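Local coordinates for transcription regulator PadR N-terminal domain-containing protein (PDB 3L7W), which probably binds DNA as a dimeric transcriptional regulator of the PadR family, through a winged helix-turn-helix domain, at residues Val5-Ile10 against Tyr44-Lys49. Residues are numbered along the deposited sequence; the frame is centred on the assembly and turned at random.
Sequences VSALLI and YPILKK
Ile46 reaches from helix 40-52 to Ala7 and Ile10, residues one turn apart at the start of helix 7-20, and a single methyl, its CD1, makes both contacts. Ahead of it, the Tyr44 ring has CD1 of Leu47 over one face, 3.8 Å above its plane. Pro45 has no N-H to give to the preceding turn, and the helix kinks there. Ile46 then extends straight outward, CD1 anti to CA (chi2 -178°), and this carries the methyl toward Ala7, whose CA is 7.6 Å from Ile46 CA. It lies 3.9 Å from Ile10 CG2 and 4.1 Å from Ala7 CB. The two isoleucine side chains cross at nearly a right angle, Ile10 turning CG2 to the methyl while its end leads away. Branched and wholly apolar, both isoleucines suit a buried site, and Ile46 also packs on Glu11 and Ile14 of helix 7-20. Ala7 suits its place because its short side chain lets the long one come close to the helix. Just before Ala7, Ser6 N-caps helix 7-20, its OG accepting from Leu9 N at 3.2 Å, while Val5 and Leu9 pack on Tyr91 of the second subunit, so the contact joins two helices of the probable DNA-binding domain close to the dimer interface. Lys49, one turn after Pro45, has a chain long enough to carry NZ to a salt bridge with Glu11. With no hydrogen bond between the two segments, their contact rests on van der Waals packing of aliphatic groups, and the Lys49-Glu11 pair adds a polar link between the same two helices.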
loop_
_atom_site.group_PDB
_atom_site.type_symbol
_atom_site.label_atom_id
_atom_site.label_comp_id
_atom_site.label_asym_id
_atom_site.label_seq_id
_atom_site.Cartn_x
_atom_site.Cartn_y
_atom_site.Cartn_z
ATOM N N VAL A 5 -1.727 4.929 -3.165
ATOM C CA VAL A 5 -2.694 4.428 -2.212
ATOM C C VAL A 5 -3.863 3.827 -2.995
ATOM O O VAL A 5 -4.565 4.526 -3.707
ATOM C CB VAL A 5 -3.227 5.574 -1.349
ATOM C CG1 VAL A 5 -4.374 5.086 -0.429
ATOM C CG2 VAL A 5 -2.097 6.223 -0.574
ATOM N N SER A 6 -4.083 2.531 -2.849
ATOM C CA SER A 6 -5.143 1.874 -3.591
ATOM C C SER A 6 -6.507 2.358 -3.111
ATOM O O SER A 6 -6.632 2.876 -2.005
ATOM C CB SER A 6 -5.037 0.360 -3.426
ATOM O OG SER A 6 -5.312 -0.023 -2.086
ATOM N N ALA A 7 -7.521 2.194 -3.959
ATOM C CA ALA A 7 -8.874 2.586 -3.613
ATOM C C ALA A 7 -9.267 1.910 -2.312
ATOM O O ALA A 7 -9.874 2.537 -1.447
ATOM C CB ALA A 7 -9.848 2.225 -4.737
ATOM N N LEU A 8 -8.894 0.639 -2.164
ATOM C CA LEU A 8 -9.229 -0.112 -0.954
ATOM C C LEU A 8 -8.631 0.546 0.271
ATOM O O LEU A 8 -9.267 0.617 1.321
ATOM C CB LEU A 8 -8.764 -1.563 -1.048
ATOM C CG LEU A 8 -9.528 -2.380 -2.095
ATOM C CD1 LEU A 8 -9.002 -3.803 -2.186
ATOM C CD2 LEU A 8 -11.009 -2.379 -1.757
ATOM N N LEU A 9 -7.409 1.041 0.131
ATOM C CA LEU A 9 -6.733 1.700 1.242
ATOM C C LEU A 9 -7.411 3.042 1.524
ATOM O O LEU A 9 -7.513 3.460 2.669
ATOM C CB LEU A 9 -5.256 1.902 0.921
ATOM C CG LEU A 9 -4.259 1.392 1.947
ATOM C CD1 LEU A 9 -2.830 1.818 1.571
ATOM C CD2 LEU A 9 -4.625 1.873 3.334
ATOM N N ILE A 10 -7.871 3.711 0.467
ATOM C CA ILE A 10 -8.617 4.962 0.611
ATOM C C ILE A 10 -9.856 4.733 1.468
ATOM O O ILE A 10 -10.209 5.562 2.309
ATOM C CB ILE A 10 -9.076 5.496 -0.751
ATOM C CG1 ILE A 10 -7.864 5.792 -1.651
ATOM C CG2 ILE A 10 -9.964 6.744 -0.586
ATOM C CD1 ILE A 10 -7.257 7.130 -1.415
ATOM N N TYR A 44 -15.166 10.901 -4.071
ATOM C CA TYR A 44 -16.579 10.959 -3.732
ATOM C C TYR A 44 -17.367 9.711 -4.112
ATOM O O TYR A 44 -18.209 9.256 -3.346
ATOM C CB TYR A 44 -17.197 12.259 -4.229
ATOM C CG TYR A 44 -16.789 13.390 -3.316
ATOM C CD1 TYR A 44 -17.592 13.749 -2.239
ATOM C CD2 TYR A 44 -15.566 14.053 -3.479
ATOM C CE1 TYR A 44 -17.222 14.761 -1.372
ATOM C CE2 TYR A 44 -15.188 15.080 -2.613
ATOM C CZ TYR A 44 -16.033 15.427 -1.557
ATOM O OH TYR A 44 -15.711 16.430 -0.669
ATOM N N PRO A 45 -17.072 9.134 -5.278
ATOM C CA PRO A 45 -17.673 7.839 -5.584
ATOM C C PRO A 45 -17.311 6.798 -4.530
ATOM O O PRO A 45 -18.125 5.941 -4.188
ATOM C CB PRO A 45 -17.046 7.490 -6.930
ATOM C CG PRO A 45 -16.892 8.818 -7.578
ATOM C CD PRO A 45 -16.432 9.728 -6.461
ATOM N N ILE A 46 -16.101 6.884 -3.996
ATOM C CA ILE A 46 -15.712 5.946 -2.962
ATOM C C ILE A 46 -16.545 6.170 -1.707
ATOM O O ILE A 46 -17.116 5.222 -1.154
ATOM C CB ILE A 46 -14.222 6.022 -2.664
ATOM C CG1 ILE A 46 -13.446 5.563 -3.899
ATOM C CG2 ILE A 46 -13.898 5.166 -1.471
ATOM C CD1 ILE A 46 -11.933 5.558 -3.713
ATOM N N LEU A 47 -16.637 7.426 -1.275
ATOM C CA LEU A 47 -17.566 7.783 -0.201
ATOM C C LEU A 47 -18.954 7.228 -0.482
ATOM O O LEU A 47 -19.581 6.632 0.391
ATOM C CB LEU A 47 -17.635 9.300 -0.029
ATOM C CG LEU A 47 -16.364 9.854 0.603
ATOM C CD1 LEU A 47 -16.244 11.349 0.370
ATOM C CD2 LEU A 47 -16.368 9.510 2.078
ATOM N N LYS A 48 -19.426 7.403 -1.711
ATOM C CA LYS A 48 -20.772 6.941 -2.064
ATOM C C LYS A 48 -20.857 5.425 -1.929
ATOM O O LYS A 48 -21.781 4.887 -1.317
ATOM C CB LYS A 48 -21.152 7.388 -3.483
ATOM C CG LYS A 48 -22.577 7.034 -3.900
ATOM C CD LYS A 48 -23.043 7.929 -5.051
ATOM C CE LYS A 48 -24.258 7.361 -5.783
ATOM N NZ LYS A 48 -23.873 6.309 -6.780
ATOM N N LYS A 49 -19.869 4.743 -2.487
ATOM C CA LYS A 49 -19.772 3.296 -2.382
ATOM C C LYS A 49 -19.887 2.847 -0.922
ATOM O O LYS A 49 -20.627 1.915 -0.603
ATOM C CB LYS A 49 -18.437 2.858 -2.979
ATOM C CG LYS A 49 -18.071 1.401 -2.819
ATOM C CD LYS A 49 -16.725 1.165 -3.494
ATOM C CE LYS A 49 -16.371 -0.306 -3.536
ATOM N NZ LYS A 49 -16.109 -0.830 -2.173
#